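Local coordinates for sigma-54 interaction domain protein (Enterococcus faecalis, PDB 3GDW) that is of unknown function, though this domain is probably a mannose-type phosphotransferase IIA module of a larger protein that may bind ATP and DNA, at residues V9-D14 and S18-T23; T34-P39 and R52-T57; I105-V110 and Q119-S124. All coordinates share one frame; numbering follows the deposited sequence.

Contact 1: residues V9-D14 and S18-T23; sequences VLMHGD and SSMLKT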
# COMPACT_ATOMS: atom_id res chain seq x y z
N VAL B 9 -11.93 2.54 -1.89
CA VAL B 9 -10.66 2.13 -1.27
C VAL B 9 -10.94 1.77 0.19
O VAL B 9 -11.34 2.64 0.96
CB VAL B 9 -9.56 3.26 -1.35
CG1 VAL B 9 -8.24 2.75 -0.83
CG2 VAL B 9 -9.38 3.81 -2.78
N LEU B 10 -10.73 0.50 0.56
CA LEU B 10 -11.02 0.03 1.92
C LEU B 10 -9.78 -0.59 2.53
O LEU B 10 -9.23 -1.55 1.97
CB LEU B 10 -12.15 -1.01 1.92
CG LEU B 10 -13.57 -0.42 2.09
CD1 LEU B 10 -13.97 0.33 0.85
CD2 LEU B 10 -14.60 -1.52 2.40
N MSE B 11 -9.33 -0.05 3.67
CA MSE B 11 -8.08 -0.52 4.31
C MSE B 11 -8.13 -0.53 5.83
O MSE B 11 -8.90 0.21 6.45
CB MSE B 11 -6.86 0.30 3.82
CG MSE B 11 -6.60 0.13 2.35
SE MSE B 11 -5.21 1.26 1.68
CE MSE B 11 -5.31 0.68 -0.17
N HIS B 12 -7.30 -1.37 6.44
CA HIS B 12 -7.19 -1.43 7.88
C HIS B 12 -6.48 -0.17 8.39
O HIS B 12 -5.53 0.29 7.75
CB HIS B 12 -6.36 -2.64 8.28
CG HIS B 12 -7.01 -3.95 7.96
ND1 HIS B 12 -7.30 -4.34 6.67
CD2 HIS B 12 -7.41 -4.96 8.76
CE1 HIS B 12 -7.85 -5.54 6.69
NE2 HIS B 12 -7.94 -5.94 7.95
N GLY B 13 -6.90 0.35 9.54
CA GLY B 13 -6.19 1.45 10.18
C GLY B 13 -7.00 2.71 10.09
O GLY B 13 -8.08 2.69 9.50
N ASP B 14 -6.49 3.80 10.66
CA ASP B 14 -7.27 5.03 10.81
C ASP B 14 -7.40 5.89 9.56
O ASP B 14 -8.41 6.56 9.40
CB ASP B 14 -6.73 5.88 11.97
CG ASP B 14 -6.95 5.22 13.34
OD1 ASP B 14 -7.81 4.33 13.47
OD2 ASP B 14 -6.26 5.61 14.29
N SER B 18 -7.88 6.71 3.18
CA SER B 18 -8.24 8.09 2.87
C SER B 18 -7.03 8.93 2.44
O SER B 18 -7.14 9.75 1.54
CB SER B 18 -9.02 8.76 4.02
OG SER B 18 -8.35 8.60 5.27
N SER B 19 -5.90 8.73 3.11
CA SER B 19 -4.68 9.47 2.77
C SER B 19 -4.14 9.06 1.39
O SER B 19 -3.69 9.92 0.63
CB SER B 19 -3.62 9.20 3.83
OG SER B 19 -2.45 9.93 3.57
N MSE B 20 -4.16 7.76 1.08
CA MSE B 20 -3.78 7.33 -0.27
C MSE B 20 -4.69 7.92 -1.33
O MSE B 20 -4.19 8.34 -2.38
CB MSE B 20 -3.83 5.81 -0.44
CG MSE B 20 -2.65 5.10 0.00
SE MSE B 20 -2.87 3.22 -0.47
CE MSE B 20 -1.34 2.64 0.54
N LEU B 21 -6.00 7.93 -1.06
CA LEU B 21 -6.97 8.50 -2.02
C LEU B 21 -6.77 10.01 -2.19
O LEU B 21 -6.83 10.52 -3.32
CB LEU B 21 -8.44 8.19 -1.64
CG LEU B 21 -9.53 8.70 -2.59
CD1 LEU B 21 -9.37 8.11 -3.98
CD2 LEU B 21 -10.95 8.41 -2.05
N LYS B 22 -6.55 10.71 -1.08
CA LYS B 22 -6.31 12.15 -1.14
C LYS B 22 -5.10 12.44 -2.03
O LYS B 22 -5.16 13.28 -2.91
CB LYS B 22 -6.12 12.72 0.27
CG LYS B 22 -5.81 14.22 0.30
CD LYS B 22 -5.95 14.71 1.74
CE LYS B 22 -5.63 16.20 1.92
NZ LYS B 22 -5.61 16.60 3.37
N THR B 23 -4.02 11.68 -1.84
CA THR B 23 -2.83 11.78 -2.70
C THR B 23 -3.15 11.63 -4.20
O THR B 23 -2.76 12.49 -5.01
CB THR B 23 -1.79 10.73 -2.28
OG1 THR B 23 -1.26 11.10 -1.00
CG2 THR B 23 -0.62 10.65 -3.29
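Val-9 and Leu-21 mark the closest approach of the two backbones, with their CA atoms 7.4 Å apart where strand 6-12 packs against helix 16-28. The pair forms the first strand-to-helix step of a beta-alpha-beta unit, completed by strand 34-38, in the parallel sheet of what is, by sequence family, a mannose-type IIA domain. Val-9 and Met-11 lie two residues apart on the strand and turn the same way, toward Met-20 and Leu-21 on the helix. At the start of 9-14, Val-9 CG2 meets Leu-21 CD1 at 4.5 Å, a loose methyl-to-methyl approach. Val-101 of helix 98-109 also touches Val-9, so that helix helps to bury the pair.

The closer touch joins two selenomethionines. Met-11 and Met-20 each run extended beyond CG, with CG lying beside the backbone N (chi1 -64° and -84°), and their chains cross at about a right angle. Thr-98 lies against Met-20. The helix also meets the second subunit: Lys-22 NZ forms an intersubunit salt bridge with Asp-14 OD2 of the second subunit, and Ser-19 OG is hydrogen-bonded to Ser-15 N of that subunit. At the crossing of the two selenomethionines, Met-20 SE sits 3.5 Å from Met-11 CE, a tight approach, and 3.7 Å from Met-11 SE.

Contact 2: residues T34-P39 and R52-T57; sequences TAMNMP and RNQVIT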
# COMPACT_ATOMS: atom_id res chain seq x y z
N THR B 34 -13.96 6.87 -3.41
CA THR B 34 -14.44 6.89 -2.05
C THR B 34 -13.49 6.07 -1.21
O THR B 34 -13.16 4.94 -1.60
CB THR B 34 -15.85 6.26 -1.98
OG1 THR B 34 -16.75 7.07 -2.75
CG2 THR B 34 -16.35 6.17 -0.55
N ALA B 35 -13.03 6.63 -0.09
CA ALA B 35 -12.19 5.85 0.84
C ALA B 35 -12.91 5.57 2.16
O ALA B 35 -13.66 6.42 2.66
CB ALA B 35 -10.85 6.55 1.09
N MSE B 36 -12.67 4.38 2.74
CA MSE B 36 -13.26 4.06 4.03
C MSE B 36 -12.17 3.38 4.82
O MSE B 36 -11.55 2.45 4.32
CB MSE B 36 -14.41 3.05 3.86
CG MSE B 36 -15.33 3.39 2.70
SE MSE B 36 -17.03 2.45 2.86
CE MSE B 36 -18.16 3.98 2.41
N ASN B 37 -11.98 3.81 6.06
CA ASN B 37 -10.91 3.28 6.90
C ASN B 37 -11.55 2.36 7.90
O ASN B 37 -12.56 2.71 8.49
CB ASN B 37 -10.18 4.41 7.63
CG ASN B 37 -9.57 5.43 6.66
OD1 ASN B 37 -8.67 5.11 5.88
ND2 ASN B 37 -10.12 6.63 6.68
N MSE B 38 -10.98 1.17 8.09
CA MSE B 38 -11.49 0.27 9.11
C MSE B 38 -10.57 0.28 10.32
O MSE B 38 -9.51 -0.37 10.29
CB MSE B 38 -11.62 -1.16 8.59
CG MSE B 38 -12.35 -2.08 9.59
SE MSE B 38 -12.60 -3.85 8.81
CE MSE B 38 -10.76 -4.47 9.02
N PRO B 39 -10.95 1.02 11.38
CA PRO B 39 -10.05 1.07 12.49
C PRO B 39 -10.04 -0.27 13.21
O PRO B 39 -10.90 -1.14 12.98
CB PRO B 39 -10.62 2.21 13.37
CG PRO B 39 -12.11 2.21 13.08
CD PRO B 39 -12.17 1.85 11.59
N ARG B 52 -21.76 -1.36 1.64
CA ARG B 52 -22.98 -1.80 1.00
C ARG B 52 -24.02 -0.67 0.98
O ARG B 52 -24.70 -0.46 -0.04
CB ARG B 52 -23.53 -3.02 1.74
CG ARG B 52 -24.75 -3.69 1.12
CD ARG B 52 -26.06 -3.08 1.59
NE ARG B 52 -26.13 -2.84 3.03
CZ ARG B 52 -26.22 -3.77 3.98
NH1 ARG B 52 -26.25 -5.06 3.67
NH2 ARG B 52 -26.26 -3.41 5.25
N ASN B 53 -24.16 0.02 2.11
CA ASN B 53 -25.11 1.12 2.21
C ASN B 53 -24.84 2.26 1.23
O ASN B 53 -25.78 2.83 0.65
CB ASN B 53 -25.16 1.65 3.65
CG ASN B 53 -25.74 0.64 4.62
OD1 ASN B 53 -26.41 -0.29 4.23
ND2 ASN B 53 -25.45 0.83 5.90
N GLN B 54 -23.58 2.61 1.02
CA GLN B 54 -23.29 3.66 0.05
C GLN B 54 -23.51 3.17 -1.38
O GLN B 54 -24.09 3.89 -2.21
CB GLN B 54 -21.90 4.23 0.23
CG GLN B 54 -21.78 5.57 -0.50
CD GLN B 54 -20.39 6.16 -0.42
OE1 GLN B 54 -19.73 6.07 0.61
NE2 GLN B 54 -19.93 6.76 -1.53
N VAL B 55 -23.04 1.95 -1.67
CA VAL B 55 -23.26 1.33 -2.96
C VAL B 55 -24.76 1.34 -3.31
O VAL B 55 -25.14 1.75 -4.41
CB VAL B 55 -22.64 -0.09 -3.01
CG1 VAL B 55 -23.19 -0.90 -4.18
CG2 VAL B 55 -21.12 -0.00 -3.11
N ILE B 56 -25.60 0.92 -2.35
CA ILE B 56 -27.05 0.81 -2.57
C ILE B 56 -27.69 2.16 -2.93
O ILE B 56 -28.51 2.25 -3.85
CB ILE B 56 -27.77 0.13 -1.37
CG1 ILE B 56 -27.56 -1.39 -1.45
CG2 ILE B 56 -29.27 0.52 -1.34
CD1 ILE B 56 -28.37 -2.25 -0.46
N THR B 57 -27.27 3.20 -2.21
CA THR B 57 -27.68 4.58 -2.48
C THR B 57 -27.36 4.99 -3.91
O THR B 57 -28.22 5.50 -4.62
CB THR B 57 -26.94 5.55 -1.53
OG1 THR B 57 -27.38 5.30 -0.18
CG2 THR B 57 -27.22 7.00 -1.89
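Gln-54 of helix 44-57 points its side chain toward Thr-34 and Met-36, which project from strand 34-38; this is a strand-to-helix (beta-alpha) step at the edge strand of the parallel sheet. Thr-34 and Gln-54 approach from opposite directions. The glutamine reaches across because its CG lies anti to the backbone N (chi1 -163°) and the chain stays extended beyond it, which carries the amide to the threonine. Both branches of Thr-34 take part. OG1 of Thr-34 accepts a weak hydrogen bond from Gln-54 NE2 (3.4 Å, N-H...O angle 143°). Thr-34 CG2 lies 3.6 Å from Gln-54 OE1. The threonine thus meets the amide with a polar and an apolar branch side by side.

Selenomethionine Met-36 comes in aslant to the glutamine, its chain bent at chi3 so that the terminal methyl turns to the amide oxygen. Phe-8 of strand 6-12 touches both Thr-34 and Gln-54, while Met-47 and Leu-51, earlier on the same helix, pack on Met-36. The amide oxygen is therefore bordered by carbon from both strand residues, most closely by Met-36 CE, 3.2 Å from Gln-54 OE1.

Contact 3: residues I105-V110 and Q119-S124; sequences IRMASV and QNIQLS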
# COMPACT_ATOMS: atom_id res chain seq x y z
N ILE B 105 -8.08 5.47 -10.20
CA ILE B 105 -8.87 6.71 -10.29
C ILE B 105 -8.61 7.40 -11.65
O ILE B 105 -9.56 7.88 -12.30
CB ILE B 105 -8.55 7.65 -9.09
CG1 ILE B 105 -8.91 6.96 -7.76
CG2 ILE B 105 -9.28 8.97 -9.20
CD1 ILE B 105 -10.40 6.83 -7.47
N ARG B 106 -7.36 7.42 -12.10
CA ARG B 106 -7.04 8.10 -13.37
C ARG B 106 -7.86 7.47 -14.50
O ARG B 106 -8.58 8.17 -15.26
CB ARG B 106 -5.55 8.03 -13.68
CG ARG B 106 -5.11 8.92 -14.86
CD ARG B 106 -3.64 8.76 -15.24
NE ARG B 106 -3.09 7.43 -14.94
CZ ARG B 106 -3.24 6.35 -15.70
NH1 ARG B 106 -3.93 6.41 -16.84
NH2 ARG B 106 -2.69 5.20 -15.32
N MSE B 107 -7.77 6.15 -14.59
CA MSE B 107 -8.46 5.44 -15.65
C MSE B 107 -9.98 5.52 -15.51
O MSE B 107 -10.68 5.76 -16.51
CB MSE B 107 -8.00 3.99 -15.73
CG MSE B 107 -6.55 3.88 -16.10
SE MSE B 107 -5.96 2.04 -16.32
CE MSE B 107 -5.99 1.39 -14.51
N ALA B 108 -10.48 5.34 -14.29
CA ALA B 108 -11.92 5.50 -14.04
C ALA B 108 -12.46 6.87 -14.50
O ALA B 108 -13.50 6.95 -15.20
CB ALA B 108 -12.24 5.25 -12.57
N SER B 109 -11.73 7.93 -14.15
CA SER B 109 -12.15 9.30 -14.43
C SER B 109 -12.20 9.63 -15.93
O SER B 109 -12.83 10.60 -16.33
CB SER B 109 -11.25 10.30 -13.73
OG SER B 109 -10.04 10.42 -14.44
N VAL B 110 -11.54 8.84 -16.75
CA VAL B 110 -11.62 9.07 -18.20
C VAL B 110 -12.52 8.04 -18.89
O VAL B 110 -12.50 7.92 -20.12
CB VAL B 110 -10.23 9.21 -18.88
CG1 VAL B 110 -9.47 10.37 -18.26
CG2 VAL B 110 -9.42 7.93 -18.78
N GLN B 119 -7.10 -5.06 -15.87
CA GLN B 119 -5.96 -5.57 -16.64
C GLN B 119 -4.74 -4.70 -16.45
O GLN B 119 -3.67 -5.23 -16.21
CB GLN B 119 -6.26 -5.69 -18.15
CG GLN B 119 -4.99 -6.15 -18.96
CD GLN B 119 -5.14 -6.07 -20.47
OE1 GLN B 119 -5.68 -6.97 -21.10
NE2 GLN B 119 -4.63 -4.99 -21.07
N ASN B 120 -4.90 -3.38 -16.55
CA ASN B 120 -3.75 -2.48 -16.37
C ASN B 120 -3.16 -2.53 -14.95
O ASN B 120 -1.94 -2.40 -14.76
CB ASN B 120 -4.07 -1.04 -16.80
CG ASN B 120 -4.03 -0.86 -18.32
OD1 ASN B 120 -3.00 -0.48 -18.88
ND2 ASN B 120 -5.13 -1.16 -19.00
N ILE B 121 -4.03 -2.73 -13.97
CA ILE B 121 -3.56 -2.88 -12.62
C ILE B 121 -2.81 -4.21 -12.45
O ILE B 121 -1.77 -4.26 -11.77
CB ILE B 121 -4.69 -2.75 -11.58
CG1 ILE B 121 -5.13 -1.27 -11.46
CG2 ILE B 121 -4.19 -3.24 -10.22
CD1 ILE B 121 -6.38 -1.04 -10.57
N GLN B 122 -3.33 -5.28 -13.05
CA GLN B 122 -2.61 -6.54 -13.01
C GLN B 122 -1.22 -6.38 -13.63
O GLN B 122 -0.27 -6.89 -13.09
CB GLN B 122 -3.39 -7.65 -13.71
CG GLN B 122 -2.63 -8.95 -13.69
CD GLN B 122 -3.39 -10.10 -14.35
OE1 GLN B 122 -4.54 -9.96 -14.74
NE2 GLN B 122 -2.75 -11.24 -14.44
N LEU B 123 -1.10 -5.67 -14.74
CA LEU B 123 0.22 -5.44 -15.34
C LEU B 123 1.17 -4.66 -14.42
O LEU B 123 2.38 -4.91 -14.42
CB LEU B 123 0.08 -4.74 -16.70
CG LEU B 123 -0.42 -5.62 -17.85
CD1 LEU B 123 -1.00 -4.78 -19.00
CD2 LEU B 123 0.70 -6.58 -18.36
N SER B 124 0.62 -3.71 -13.65
CA SER B 124 1.42 -2.97 -12.70
C SER B 124 1.95 -3.89 -11.62
O SER B 124 3.12 -3.83 -11.28
CB SER B 124 0.62 -1.82 -12.07
OG SER B 124 0.32 -0.81 -13.03
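Met-107 reaches from helix 98-109 to Asn-120 and Ile-121 on helix 114-135, joining two consecutive helices connected by a short loop. The backbones stay well apart, the nearest CA atoms being those of Met-107 and Asn-120 at 9.2 Å, so the gap is bridged by one long selenomethionine side chain.

The apolar contacts all centre on that chain. Its CG lies beside the backbone N (chi1 -64°), and the chain runs on extended as far as a bend at chi3 (-70°). The bend leaves the selenium of Met-107 against the base of Asn-120, 3.6 Å from CB. Met-107 CE lies between Asn-120 CB (3.9 Å) and Ile-121 CG1 (4.1 Å), so the methyl serves both residues. Asn-120 therefore contributes mainly the aliphatic foot of its side chain.

Polar bonding is directed elsewhere. Asn-120 ND2 is hydrogen-bonded to Asp-116 O, one turn back on its own helix, and Ser-109 OG donates to Arg-106 O at 2.8 Å within helix 98-109. Ser-124 OG, one turn beyond Asn-120, and Glu-103 OE1, one turn before Met-107, form a hydrogen-bonded pair between the helices.

Ile-117 extends the contact along Met-107, and Ile-121 continues onto Ile-100 and Ala-104. On another side of helix 98-109, Ile-105 packs on Leu-28, placing this helix between helix 114-135 and helix 16-28.

From the N terminus, contact 1 closes first, across the three-residue connection between strand 6-12 and helix 16-28. Contact 2 follows in series, closing the loop from strand 34-38 to helix 44-57, and contact 3 comes last, between the two C-terminal helices; none nests in or crosses another. Contacts 1 and 2 share the sheet, since their strands are neighbours: Val-9 N probably bonds to Thr-34 O, and Gly-13 N to Met-38 O. Contact 3 meets contact 1 through Leu-21 and Ile-105, but does not touch contact 2, which lies on the opposite side of the chain's centre. Contacts 1 and 3 both reach the second subunit.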